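Local coordinates for protein pyruvate kinase (Pyrobaculum aerophilum, PDB 3QTG) that catalyses the last step of glycolysis, transferring the phosphoryl group of phosphoenolpyruvate to ADP to give pyruvate and ATP, with the help of a divalent metal cation, at residues I197-I202 and S247-V252; N238-L243 and V274-K279; D292-S297 and L332-W337; V345-P350 and I414-E419; R361-L366 and A387-K392. All coordinates share one frame; numbering follows the deposited sequence.

Contact 1: I197-I202 and S247-V252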
# COMPACT_ATOMS: atom_id res chain seq x y z
N ILE A 197 -27.06 -35.79 10.56
CA ILE A 197 -25.71 -35.78 10.01
C ILE A 197 -25.39 -34.48 9.24
O ILE A 197 -26.02 -34.15 8.23
CB ILE A 197 -25.44 -37.00 9.12
CG1 ILE A 197 -25.66 -38.30 9.91
CG2 ILE A 197 -24.03 -36.96 8.59
CD1 ILE A 197 -25.48 -39.51 9.09
N ASP A 198 -24.38 -33.76 9.73
CA ASP A 198 -24.12 -32.39 9.30
C ASP A 198 -23.07 -32.33 8.19
O ASP A 198 -23.15 -31.48 7.31
CB ASP A 198 -23.72 -31.55 10.52
CG ASP A 198 -24.76 -31.67 11.68
OD1 ASP A 198 -25.97 -31.42 11.43
OD2 ASP A 198 -24.37 -32.02 12.82
N TYR A 199 -22.11 -33.24 8.22
CA TYR A 199 -21.04 -33.28 7.22
C TYR A 199 -20.76 -34.71 6.81
O TYR A 199 -20.78 -35.60 7.66
CB TYR A 199 -19.75 -32.70 7.79
CG TYR A 199 -19.78 -31.21 8.01
CD1 TYR A 199 -19.21 -30.33 7.08
CD2 TYR A 199 -20.37 -30.67 9.16
CE1 TYR A 199 -19.24 -28.95 7.29
CE2 TYR A 199 -20.41 -29.30 9.37
CZ TYR A 199 -19.84 -28.45 8.43
OH TYR A 199 -19.86 -27.10 8.65
N VAL A 200 -20.50 -34.90 5.53
CA VAL A 200 -20.06 -36.18 4.98
C VAL A 200 -18.68 -35.95 4.37
O VAL A 200 -18.53 -35.14 3.45
CB VAL A 200 -21.02 -36.69 3.86
CG1 VAL A 200 -20.38 -37.79 3.01
CG2 VAL A 200 -22.33 -37.14 4.44
N ALA A 201 -17.68 -36.67 4.87
CA ALA A 201 -16.33 -36.48 4.38
C ALA A 201 -15.96 -37.56 3.33
O ALA A 201 -16.09 -38.75 3.59
CB ALA A 201 -15.35 -36.44 5.55
N ILE A 202 -15.54 -37.10 2.15
CA ILE A 202 -15.23 -37.96 1.00
C ILE A 202 -13.75 -38.30 1.00
O ILE A 202 -12.90 -37.39 1.10
CB ILE A 202 -15.47 -37.23 -0.34
CG1 ILE A 202 -16.91 -36.78 -0.47
CG2 ILE A 202 -15.13 -38.13 -1.54
CD1 ILE A 202 -17.12 -35.98 -1.74
N SER A 247 -15.86 -28.04 -3.39
CA SER A 247 -16.07 -28.56 -2.02
C SER A 247 -17.00 -27.66 -1.18
O SER A 247 -17.21 -26.50 -1.53
CB SER A 247 -14.73 -28.63 -1.29
OG SER A 247 -13.79 -29.39 -2.03
N ASP A 248 -17.55 -28.18 -0.09
CA ASP A 248 -18.19 -27.33 0.90
C ASP A 248 -17.19 -27.05 2.03
O ASP A 248 -17.33 -26.07 2.75
CB ASP A 248 -19.47 -27.95 1.46
CG ASP A 248 -20.50 -28.25 0.37
OD1 ASP A 248 -20.48 -27.57 -0.68
OD2 ASP A 248 -21.32 -29.17 0.55
N TYR A 249 -16.20 -27.93 2.18
CA TYR A 249 -15.25 -27.91 3.28
C TYR A 249 -14.05 -28.72 2.80
O TYR A 249 -14.22 -29.75 2.14
CB TYR A 249 -15.88 -28.58 4.50
CG TYR A 249 -15.37 -28.10 5.84
CD1 TYR A 249 -16.22 -27.38 6.70
CD2 TYR A 249 -14.07 -28.36 6.28
CE1 TYR A 249 -15.78 -26.91 7.94
CE2 TYR A 249 -13.62 -27.90 7.54
CZ TYR A 249 -14.48 -27.18 8.35
OH TYR A 249 -14.08 -26.73 9.58
N VAL A 250 -12.84 -28.25 3.10
CA VAL A 250 -11.62 -28.91 2.68
C VAL A 250 -10.93 -29.45 3.91
O VAL A 250 -10.99 -28.83 4.97
CB VAL A 250 -10.66 -27.96 1.87
CG1 VAL A 250 -9.38 -28.71 1.43
CG2 VAL A 250 -11.38 -27.36 0.64
N VAL A 251 -10.31 -30.63 3.78
CA VAL A 251 -9.60 -31.32 4.87
C VAL A 251 -8.20 -31.76 4.42
O VAL A 251 -8.07 -32.48 3.43
CB VAL A 251 -10.41 -32.55 5.36
CG1 VAL A 251 -9.82 -33.12 6.66
CG2 VAL A 251 -11.87 -32.18 5.59
N VAL A 252 -7.17 -31.29 5.12
CA VAL A 252 -5.81 -31.80 4.95
C VAL A 252 -5.68 -33.10 5.79
O VAL A 252 -5.66 -33.06 7.03
CB VAL A 252 -4.71 -30.77 5.37
CG1 VAL A 252 -3.28 -31.33 5.18
CG2 VAL A 252 -4.86 -29.46 4.62

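Contact 2: N238-L243 and V274-K279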
# COMPACT_ATOMS: atom_id res chain seq x y z
N ASN A 238 -2.40 -32.09 -7.23
CA ASN A 238 -2.23 -31.53 -8.59
C ASN A 238 -3.52 -30.95 -9.21
O ASN A 238 -3.45 -30.18 -10.16
CB ASN A 238 -1.60 -32.57 -9.54
CG ASN A 238 -0.28 -33.12 -9.01
OD1 ASN A 238 0.55 -32.40 -8.41
ND2 ASN A 238 -0.07 -34.41 -9.23
N ASN A 239 -4.67 -31.32 -8.66
CA ASN A 239 -5.99 -30.80 -9.07
C ASN A 239 -6.66 -29.94 -7.96
O ASN A 239 -7.89 -29.86 -7.85
CB ASN A 239 -6.90 -31.98 -9.47
CG ASN A 239 -8.05 -31.57 -10.38
OD1 ASN A 239 -7.91 -30.66 -11.20
ND2 ASN A 239 -9.18 -32.25 -10.25
N LEU A 240 -5.84 -29.27 -7.16
CA LEU A 240 -6.30 -28.55 -5.97
C LEU A 240 -7.25 -27.38 -6.27
O LEU A 240 -8.31 -27.27 -5.65
CB LEU A 240 -5.10 -28.08 -5.14
CG LEU A 240 -5.34 -27.63 -3.70
CD1 LEU A 240 -6.01 -28.72 -2.89
CD2 LEU A 240 -3.99 -27.26 -3.10
N GLU A 241 -6.86 -26.53 -7.22
CA GLU A 241 -7.69 -25.40 -7.68
C GLU A 241 -9.16 -25.77 -7.88
O GLU A 241 -10.07 -25.17 -7.27
CB GLU A 241 -7.13 -24.80 -8.97
CG GLU A 241 -5.79 -24.09 -8.81
CD GLU A 241 -5.94 -22.72 -8.17
OE1 GLU A 241 -6.81 -21.95 -8.62
OE2 GLU A 241 -5.18 -22.40 -7.22
N GLU A 242 -9.39 -26.78 -8.72
CA GLU A 242 -10.74 -27.22 -9.07
C GLU A 242 -11.43 -28.00 -7.97
O GLU A 242 -12.63 -27.85 -7.76
CB GLU A 242 -10.72 -28.05 -10.37
CG GLU A 242 -10.19 -27.25 -11.59
CD GLU A 242 -11.18 -26.18 -12.07
OE1 GLU A 242 -12.06 -26.52 -12.90
OE2 GLU A 242 -11.07 -25.01 -11.63
N LEU A 243 -10.66 -28.82 -7.25
CA LEU A 243 -11.22 -29.59 -6.15
C LEU A 243 -11.68 -28.70 -5.00
O LEU A 243 -12.72 -28.96 -4.40
CB LEU A 243 -10.20 -30.62 -5.62
CG LEU A 243 -10.15 -31.99 -6.28
CD1 LEU A 243 -9.11 -32.85 -5.59
CD2 LEU A 243 -11.50 -32.68 -6.24
N VAL A 274 -4.01 -25.11 2.53
CA VAL A 274 -4.59 -24.09 3.42
C VAL A 274 -4.69 -22.71 2.72
O VAL A 274 -5.75 -22.11 2.70
CB VAL A 274 -3.82 -23.96 4.76
CG1 VAL A 274 -4.39 -22.80 5.61
CG2 VAL A 274 -3.89 -25.28 5.54
N HIS A 275 -3.60 -22.26 2.11
CA HIS A 275 -3.61 -21.03 1.30
C HIS A 275 -4.69 -21.05 0.19
O HIS A 275 -5.45 -20.11 0.04
CB HIS A 275 -2.21 -20.77 0.74
CG HIS A 275 -1.24 -20.24 1.76
ND1 HIS A 275 -1.49 -20.29 3.12
CD2 HIS A 275 -0.02 -19.66 1.62
CE1 HIS A 275 -0.46 -19.76 3.77
NE2 HIS A 275 0.44 -19.37 2.89
N THR A 276 -4.78 -22.15 -0.54
CA THR A 276 -5.78 -22.28 -1.58
C THR A 276 -7.22 -22.24 -1.08
O THR A 276 -8.07 -21.57 -1.69
CB THR A 276 -5.48 -23.52 -2.44
OG1 THR A 276 -4.15 -23.38 -2.94
CG2 THR A 276 -6.45 -23.65 -3.60
N SER A 277 -7.49 -22.91 0.03
CA SER A 277 -8.84 -22.92 0.60
C SER A 277 -9.27 -21.55 1.10
O SER A 277 -10.40 -21.16 0.87
CB SER A 277 -8.99 -23.95 1.74
OG SER A 277 -8.65 -25.25 1.31
N LEU A 278 -8.36 -20.85 1.79
CA LEU A 278 -8.60 -19.49 2.27
C LEU A 278 -8.85 -18.53 1.12
O LEU A 278 -9.81 -17.77 1.18
CB LEU A 278 -7.46 -18.99 3.19
CG LEU A 278 -7.31 -19.67 4.56
CD1 LEU A 278 -5.97 -19.36 5.20
CD2 LEU A 278 -8.41 -19.20 5.47
N LYS A 279 -8.01 -18.59 0.08
CA LYS A 279 -8.19 -17.81 -1.16
C LYS A 279 -9.60 -17.94 -1.76
O LYS A 279 -10.18 -16.94 -2.19
CB LYS A 279 -7.14 -18.21 -2.21
CG LYS A 279 -7.26 -17.49 -3.60
CD LYS A 279 -6.02 -17.74 -4.51
CE LYS A 279 -6.08 -19.11 -5.19
NZ LYS A 279 -4.78 -19.71 -5.75
O HOH W 1 -3.35 -23.66 -5.53

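Contact 3: D292-S297 and L332-W337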
# COMPACT_ATOMS: atom_id res chain seq x y z
N ASP A 292 -0.50 -37.08 18.36
CA ASP A 292 -0.35 -38.51 18.21
C ASP A 292 0.29 -39.24 19.40
O ASP A 292 -0.18 -40.31 19.79
CB ASP A 292 0.39 -38.83 16.91
CG ASP A 292 -0.19 -40.03 16.21
OD1 ASP A 292 -1.43 -40.05 15.99
OD2 ASP A 292 0.59 -40.96 15.89
N SER A 293 1.34 -38.66 19.99
CA SER A 293 1.99 -39.28 21.15
C SER A 293 1.00 -39.51 22.30
O SER A 293 1.25 -40.34 23.19
CB SER A 293 3.18 -38.45 21.63
OG SER A 293 2.73 -37.35 22.41
N MET A 294 -0.12 -38.81 22.28
CA MET A 294 -1.08 -38.84 23.39
C MET A 294 -1.95 -40.10 23.45
O MET A 294 -2.75 -40.26 24.38
CB MET A 294 -1.94 -37.57 23.40
CG MET A 294 -1.16 -36.33 23.78
SD MET A 294 -2.26 -34.98 24.22
CE MET A 294 -2.79 -35.48 25.86
N GLN A 295 -1.81 -40.97 22.46
CA GLN A 295 -2.40 -42.31 22.51
C GLN A 295 -1.83 -43.09 23.70
O GLN A 295 -2.52 -43.93 24.29
CB GLN A 295 -2.14 -43.07 21.20
CG GLN A 295 -2.83 -42.48 19.98
CD GLN A 295 -2.59 -43.31 18.74
OE1 GLN A 295 -3.16 -44.38 18.58
NE2 GLN A 295 -1.74 -42.80 17.84
N SER A 296 -0.58 -42.77 24.08
CA SER A 296 0.14 -43.46 25.14
C SER A 296 0.50 -42.59 26.32
O SER A 296 0.99 -43.09 27.33
CB SER A 296 1.43 -44.07 24.59
OG SER A 296 1.12 -45.08 23.66
N SER A 297 0.29 -41.29 26.21
CA SER A 297 0.75 -40.35 27.23
C SER A 297 -0.34 -39.32 27.49
O SER A 297 -1.03 -38.94 26.55
CB SER A 297 2.03 -39.66 26.77
OG SER A 297 2.43 -38.68 27.72
N LEU A 332 -9.74 -37.82 26.94
CA LEU A 332 -10.01 -36.56 27.63
C LEU A 332 -8.80 -35.64 27.71
O LEU A 332 -8.93 -34.46 27.49
CB LEU A 332 -10.60 -36.78 29.04
CG LEU A 332 -10.85 -35.51 29.88
CD1 LEU A 332 -11.84 -34.54 29.22
CD2 LEU A 332 -11.31 -35.84 31.31
N ALA A 333 -7.63 -36.17 28.06
CA ALA A 333 -6.42 -35.35 28.09
C ALA A 333 -6.13 -34.76 26.71
O ALA A 333 -5.67 -33.64 26.61
CB ALA A 333 -5.24 -36.17 28.57
N ALA A 334 -6.42 -35.54 25.67
CA ALA A 334 -6.16 -35.15 24.29
C ALA A 334 -6.98 -33.93 23.87
O ALA A 334 -6.40 -32.96 23.38
CB ALA A 334 -6.38 -36.32 23.34
N VAL A 335 -8.29 -33.94 24.10
CA VAL A 335 -9.13 -32.77 23.80
C VAL A 335 -8.87 -31.59 24.73
O VAL A 335 -9.03 -30.42 24.34
CB VAL A 335 -10.66 -33.09 23.75
CG1 VAL A 335 -10.96 -34.09 22.63
CG2 VAL A 335 -11.21 -33.57 25.09
N SER A 336 -8.46 -31.90 25.96
CA SER A 336 -8.16 -30.88 26.94
C SER A 336 -6.90 -30.12 26.53
O SER A 336 -6.90 -28.90 26.52
CB SER A 336 -8.01 -31.52 28.33
OG SER A 336 -7.78 -30.54 29.32
N TRP A 337 -5.86 -30.85 26.13
CA TRP A 337 -4.63 -30.23 25.60
C TRP A 337 -4.81 -29.48 24.27
O TRP A 337 -4.21 -28.43 24.08
CB TRP A 337 -3.51 -31.26 25.49
CG TRP A 337 -2.70 -31.32 26.74
CD1 TRP A 337 -2.79 -32.26 27.74
CD2 TRP A 337 -1.69 -30.40 27.14
NE1 TRP A 337 -1.88 -31.98 28.72
CE2 TRP A 337 -1.19 -30.84 28.39
CE3 TRP A 337 -1.14 -29.24 26.56
CZ2 TRP A 337 -0.17 -30.17 29.07
CZ3 TRP A 337 -0.12 -28.57 27.25
CH2 TRP A 337 0.35 -29.04 28.49

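Contact 4: V345-P350 and I414-E419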
# COMPACT_ATOMS: atom_id res chain seq x y z
N VAL A 345 -3.07 -19.36 21.08
CA VAL A 345 -2.71 -19.03 19.69
C VAL A 345 -2.78 -17.52 19.38
O VAL A 345 -3.73 -16.85 19.74
CB VAL A 345 -3.51 -19.87 18.65
CG1 VAL A 345 -3.21 -19.42 17.23
CG2 VAL A 345 -3.16 -21.35 18.78
N GLU A 346 -1.74 -16.99 18.74
CA GLU A 346 -1.89 -15.70 18.09
C GLU A 346 -1.81 -15.95 16.59
O GLU A 346 -0.95 -16.69 16.12
CB GLU A 346 -0.90 -14.64 18.59
CG GLU A 346 0.52 -14.76 18.10
CD GLU A 346 1.44 -13.61 18.56
OE1 GLU A 346 1.32 -13.19 19.75
OE2 GLU A 346 2.26 -13.12 17.74
N TYR A 347 -2.74 -15.37 15.87
CA TYR A 347 -2.98 -15.73 14.49
C TYR A 347 -2.17 -14.86 13.58
O TYR A 347 -2.10 -13.64 13.77
CB TYR A 347 -4.47 -15.62 14.17
CG TYR A 347 -5.29 -16.65 14.91
CD1 TYR A 347 -5.37 -17.96 14.44
CD2 TYR A 347 -5.95 -16.33 16.10
CE1 TYR A 347 -6.09 -18.93 15.13
CE2 TYR A 347 -6.69 -17.31 16.80
CZ TYR A 347 -6.76 -18.59 16.30
OH TYR A 347 -7.47 -19.57 16.95
N GLN A 348 -1.55 -15.47 12.59
CA GLN A 348 -0.79 -14.69 11.64
C GLN A 348 -1.63 -14.35 10.44
O GLN A 348 -2.10 -15.25 9.75
CB GLN A 348 0.50 -15.39 11.26
CG GLN A 348 1.67 -14.88 12.09
CD GLN A 348 2.89 -15.79 12.02
OE1 GLN A 348 4.03 -15.31 11.93
NE2 GLN A 348 2.67 -17.11 12.07
N ILE A 349 -1.81 -13.04 10.21
CA ILE A 349 -2.62 -12.50 9.11
C ILE A 349 -2.85 -13.52 7.97
O ILE A 349 -1.96 -13.82 7.18
CB ILE A 349 -2.06 -11.15 8.57
CG1 ILE A 349 -2.01 -10.11 9.70
CG2 ILE A 349 -2.89 -10.64 7.37
CD1 ILE A 349 -1.31 -8.80 9.34
N PRO A 350 -4.07 -14.07 7.90
CA PRO A 350 -4.36 -15.12 6.93
C PRO A 350 -4.51 -14.60 5.50
O PRO A 350 -4.80 -13.40 5.29
CB PRO A 350 -5.68 -15.72 7.43
CG PRO A 350 -6.32 -14.62 8.16
CD PRO A 350 -5.25 -13.72 8.71
N ILE A 414 -18.44 -25.76 13.41
CA ILE A 414 -17.05 -26.03 13.03
C ILE A 414 -16.49 -25.02 12.01
O ILE A 414 -15.47 -25.26 11.38
CB ILE A 414 -16.83 -27.53 12.62
CG1 ILE A 414 -17.61 -27.92 11.35
CG2 ILE A 414 -17.21 -28.46 13.79
CD1 ILE A 414 -16.98 -29.11 10.62
N VAL A 415 -17.18 -23.89 11.86
CA VAL A 415 -16.70 -22.78 11.04
C VAL A 415 -15.97 -21.78 11.96
O VAL A 415 -16.42 -21.50 13.08
CB VAL A 415 -17.88 -22.10 10.24
CG1 VAL A 415 -17.35 -20.94 9.38
CG2 VAL A 415 -18.59 -23.13 9.33
N TRP A 416 -14.83 -21.28 11.50
CA TRP A 416 -14.03 -20.24 12.18
C TRP A 416 -14.83 -19.16 12.92
O TRP A 416 -15.65 -18.47 12.31
CB TRP A 416 -13.12 -19.55 11.16
CG TRP A 416 -12.43 -18.32 11.67
CD1 TRP A 416 -12.90 -17.03 11.63
CD2 TRP A 416 -11.13 -18.25 12.29
NE1 TRP A 416 -12.00 -16.18 12.18
CE2 TRP A 416 -10.90 -16.88 12.60
CE3 TRP A 416 -10.14 -19.20 12.59
CZ2 TRP A 416 -9.72 -16.43 13.22
CZ3 TRP A 416 -8.94 -18.75 13.22
CH2 TRP A 416 -8.75 -17.36 13.51
N ALA A 417 -14.57 -19.03 14.22
CA ALA A 417 -15.06 -17.94 15.11
C ALA A 417 -16.54 -17.96 15.45
O ALA A 417 -16.97 -17.22 16.34
CB ALA A 417 -14.64 -16.52 14.59
N LEU A 418 -17.32 -18.77 14.74
CA LEU A 418 -18.78 -18.69 14.87
C LEU A 418 -19.28 -19.31 16.15
O LEU A 418 -18.89 -20.43 16.52
CB LEU A 418 -19.50 -19.30 13.67
CG LEU A 418 -19.17 -18.77 12.27
CD1 LEU A 418 -20.18 -19.31 11.29
CD2 LEU A 418 -19.13 -17.23 12.22
N GLU A 419 -20.15 -18.57 16.82
CA GLU A 419 -20.89 -19.12 17.95
C GLU A 419 -22.39 -19.15 17.64
O GLU A 419 -23.09 -18.16 17.82
CB GLU A 419 -20.61 -18.39 19.27
CG GLU A 419 -20.91 -19.31 20.44
CD GLU A 419 -21.05 -18.58 21.75
OE1 GLU A 419 -22.12 -18.71 22.38
OE2 GLU A 419 -20.10 -17.87 22.14

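Contact 5: R361-L366 and A387-K392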
# COMPACT_ATOMS: atom_id res chain seq x y z
N ARG A 361 -17.87 -7.93 -0.90
CA ARG A 361 -17.40 -6.57 -0.55
C ARG A 361 -18.13 -6.08 0.70
O ARG A 361 -17.49 -5.56 1.59
CB ARG A 361 -17.57 -5.58 -1.71
CG ARG A 361 -17.00 -6.11 -3.01
CD ARG A 361 -16.93 -5.07 -4.15
NE ARG A 361 -16.22 -5.65 -5.28
CZ ARG A 361 -14.91 -5.50 -5.49
NH1 ARG A 361 -14.16 -4.78 -4.66
NH2 ARG A 361 -14.35 -6.09 -6.55
N PHE A 362 -19.44 -6.30 0.79
CA PHE A 362 -20.20 -5.95 1.99
C PHE A 362 -19.62 -6.63 3.25
O PHE A 362 -19.35 -5.95 4.25
CB PHE A 362 -21.68 -6.33 1.83
CG PHE A 362 -22.53 -6.11 3.07
CD1 PHE A 362 -23.00 -4.85 3.40
CD2 PHE A 362 -22.88 -7.18 3.88
CE1 PHE A 362 -23.80 -4.65 4.52
CE2 PHE A 362 -23.68 -7.01 5.00
CZ PHE A 362 -24.14 -5.73 5.33
N ALA A 363 -19.43 -7.95 3.18
CA ALA A 363 -18.97 -8.73 4.35
C ALA A 363 -17.54 -8.35 4.79
O ALA A 363 -17.29 -8.14 5.98
CB ALA A 363 -19.09 -10.23 4.10
N LYS A 364 -16.64 -8.22 3.83
CA LYS A 364 -15.29 -7.71 4.08
C LYS A 364 -15.31 -6.34 4.77
O LYS A 364 -14.59 -6.13 5.75
CB LYS A 364 -14.51 -7.60 2.76
CG LYS A 364 -13.08 -7.19 2.92
CD LYS A 364 -12.33 -7.37 1.63
CE LYS A 364 -10.88 -6.90 1.74
NZ LYS A 364 -10.81 -5.39 1.63
N GLY A 365 -16.11 -5.41 4.24
CA GLY A 365 -16.23 -4.06 4.81
C GLY A 365 -16.73 -4.08 6.24
O GLY A 365 -16.22 -3.37 7.08
N LEU A 366 -17.72 -4.93 6.51
CA LEU A 366 -18.19 -5.19 7.88
C LEU A 366 -17.12 -5.70 8.84
O LEU A 366 -17.01 -5.23 9.98
CB LEU A 366 -19.36 -6.15 7.88
CG LEU A 366 -20.67 -5.55 8.36
CD1 LEU A 366 -21.02 -4.22 7.63
CD2 LEU A 366 -21.74 -6.59 8.19
N ALA A 387 -23.33 -15.73 7.59
CA ALA A 387 -22.43 -16.08 8.70
C ALA A 387 -21.13 -16.64 8.18
O ALA A 387 -20.05 -16.21 8.57
CB ALA A 387 -23.10 -17.07 9.65
N ARG A 388 -21.24 -17.62 7.27
CA ARG A 388 -20.08 -18.14 6.53
C ARG A 388 -19.32 -17.09 5.70
O ARG A 388 -18.09 -17.12 5.65
CB ARG A 388 -20.51 -19.29 5.62
CG ARG A 388 -20.77 -20.60 6.38
CD ARG A 388 -21.32 -21.68 5.43
NE ARG A 388 -21.98 -22.76 6.16
CZ ARG A 388 -21.38 -23.91 6.47
NH1 ARG A 388 -20.12 -24.12 6.10
NH2 ARG A 388 -22.04 -24.85 7.14
N ARG A 389 -20.03 -16.19 5.03
CA ARG A 389 -19.34 -15.17 4.26
C ARG A 389 -18.52 -14.24 5.18
O ARG A 389 -17.44 -13.81 4.82
CB ARG A 389 -20.31 -14.39 3.38
CG ARG A 389 -19.61 -13.41 2.43
CD ARG A 389 -20.59 -12.57 1.62
NE ARG A 389 -21.72 -13.35 1.14
CZ ARG A 389 -21.71 -14.12 0.05
NH1 ARG A 389 -22.81 -14.81 -0.27
NH2 ARG A 389 -20.62 -14.20 -0.71
N ILE A 390 -19.02 -13.95 6.37
CA ILE A 390 -18.28 -13.15 7.34
C ILE A 390 -17.05 -13.91 7.82
O ILE A 390 -15.96 -13.34 7.84
CB ILE A 390 -19.17 -12.69 8.54
CG1 ILE A 390 -20.02 -11.48 8.12
CG2 ILE A 390 -18.30 -12.32 9.75
CD1 ILE A 390 -21.30 -11.35 8.89
N ALA A 391 -17.25 -15.18 8.20
CA ALA A 391 -16.17 -16.01 8.73
C ALA A 391 -14.97 -16.13 7.81
O ALA A 391 -13.83 -16.19 8.29
CB ALA A 391 -16.68 -17.41 9.11
N LYS A 392 -15.21 -16.18 6.51
CA LYS A 392 -14.10 -16.43 5.58
C LYS A 392 -13.12 -15.27 5.54
O LYS A 392 -12.00 -15.44 5.08
CB LYS A 392 -14.58 -16.78 4.17
CG LYS A 392 -15.14 -15.62 3.38
CD LYS A 392 -15.79 -16.12 2.11
CE LYS A 392 -15.96 -14.95 1.16
NZ LYS A 392 -16.69 -15.38 -0.05

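Contact 1: I197-I202 and S247-V252
Y199 and Y249 meet ring to ring, and their aromatic atoms make the whole of the side-chain contact between 197-202 and 247-252. D198, just before the strand, pairs with R65 in a salt bridge. At Y199 the ring carbon CE1 comes 3.5 Å from CD1 of Y249. The two ring planes are almost perpendicular, at 89°, but their centroids lie 5.5 Å apart and are displaced so that the pair meets obliquely. Y249 gets there with its CG swung roughly opposite the backbone N (chi1 -152°), whereas Y199 keeps CG beside its own N (chi1 -70°).

The strands involved, 199-202 and 249-253, are the fourth and sixth of the eight parallel strands of a TIM barrel. Strand 226-231 runs between them, and the tyrosines span it from within the barrel, near the start of their strands. Tyrosine suits this place because its ring fills buried volume while its hydroxyl can bond beyond the core. Y199 OH is hydrogen-bonded to the carbonyl of S411, and Y249 OH to S318 OG and to the carbonyl of I414; S411 and I414 both come from the chain well beyond the barrel. Around the pair, Y199 also packs on I78 of strand 76-80 and on I414, and Y249 on A285 of strand 284-287 and on D317.

Contact 2: N238-L243 and V274-K279
L240 and E241 of helix 240-245 face T276 and K279 of helix 266-279, neighbouring helices of the outer layer of the TIM barrel, one between strands 226-231 and 249-253, the other between 249-253 and 284-287. The leucine packs on the threonine, with L240 CG 4.1 Å from the methyl T276 CG2 and L240 CD2 against the hydroxyl-bearing branch, 3.9 Å from T276 OG1. Toward the outside, a salt bridge joins E241 OE2 to K279 NZ at 3.1 Å, made on the syn side of the carboxylate. Lysine reaches it by a long arm that bends at chi3 (80°) and crosses the glutamate at about a right angle. A water gives one hydrogen to E241 OE2 (2.8 Å) and the other to T276 OG1, bridging the helices beside the ion pair. In the second shell, Y280 OH is hydrogen-bonded to E241 OE1, so both carboxylate oxygens are held and the group's rotation is restricted. T276 OG1, besides accepting from the water, hydrogen-bonds the carbonyl oxygen of R272 one turn earlier.

Contact 3: D292-S297 and L332-W337
M294 reaches out of the short 3-10 segment 292-295 and lays its thioether end on A333, A334 and W337 of helix 331-343. The methionine and tryptophan side chains cross at about a right angle. This is an oblique Met-aromatic contact: SD stands 5.1 Å from the centroid of the five-membered ring of W337 and 46° off its normal. A bend at chi3 (76°) turns the methyl group toward the helix, where M294 CE lies 3.7 Å from W337 CD1 and also meets the methyl and the carbonyl oxygen of A333. SD meanwhile passes 3.9 Å from A334 CA. Two alanines in a row leave room for this approach, and a flexible, unbranched methionine can follow the uneven surface between backbone and indole. P300 packs on both M294 and W337. The contact joins the loop after barrel strand 284-287 to helix 331-343, which comes after strand 318-321 and the short helix 323-326; A334 packs back on L321 of that strand, while W337 touches I305 of helix 302-313 and L263 of a second subunit.

Contact 4: V345-P350 and I414-E419
W416 drives the edge of its indole into the face of Y347, a T-shaped pair with planes at 80° and ring centroids 4.8 Å apart. The leading atom is W416 CH2, poised 3.4 Å above the tyrosine plane and over its centre, while the neighbouring CZ3 comes 3.4 Å from Y347 CE1. The two side chains approach from opposite directions. That of W416 extends with CG opposite the backbone N (chi1 170°), carrying the six-membered ring across to Y347; the tyrosine instead keeps CG beside its N and turns one face to the indole. On its other face, V345 CG1 lies 3.6 Å above the plane, toward the rim, so the ring is held between an aromatic edge and a methyl.

Segment 345-350 is part of the link running from barrel helix 331-343 to helix 358-373 of the C-terminal alpha/beta domain, and W416 belongs to that second domain. It is the second residue of a type II beta turn from V415 to L418, closed by a weak bond from L418 N to V415 O. A417 takes the third position with a positive phi of 71°, which its small side chain tolerates. Tyrosine and tryptophan suit this border because each offers a broad apolar ring while its polar atom finds a partner nearby: Y347 OH is hydrogen-bonded to T17 OG1, and W416 NE1 to the carbonyl of P395. R394 makes a cation-pi contact with the indole.

Contact 5: R361-L366 and A387-K392
Two helices of the C-terminal alpha/beta domain, 358-373 and 385-391, pack on each other here through A363, R389 and I390. Helix 358-373 leads into strand 376-380 of the mixed sheet, and helix 385-391 connects that strand to its parallel neighbour 399-403, a beta-alpha-beta crossover. The backbones come close, with A363 CA and I390 CA only 5.4 Å apart, a spacing that suits alanine because its single methyl is all that must fit. A363 CB lies 4.3 Å from I390 CG1. On the aliphatic part of the arginine, R389 CG is 3.6 Å from the same methyl, A363 CB. I390 also packs on I377 and V379, while L366, one turn on from A363, covers V445 and T447, so both helices back onto the same sheet. Helix 358-373 also borders a third subunit, where F362 packs on V459 of that neighbour. R389 starts out extended, with CG opposite the backbone N (chi1 -173°), passes the alanine methyl, then bends at chi3 (-42°). Its methylenes thus serve as apolar surface and its charge goes further on: NH2 forms a salt bridge with D360 OD1, the oxygen that K392 NZ also binds.

Contacts 1, 2 and 3 belong to the TIM barrel: contact 1 inside it, contact 2 in its helical layer and contact 3 about 31 Å from contact 2, centre to centre, across the chain's middle. Contacts 1 and 2 interleave along the sequence and touch where V250 CB meets S277 OG at 3.4 Å. Contact 5 lies in the alpha/beta domain, and contact 4 joins the two domains, its segments enclosing both of contact 5 in sequence. Centres of contacts 4 and 5 are 14 Å apart, and V415 packs on A391. Contacts 1 and 4 touch through Y249 and I414, so the barrel interior is tied directly to the second domain.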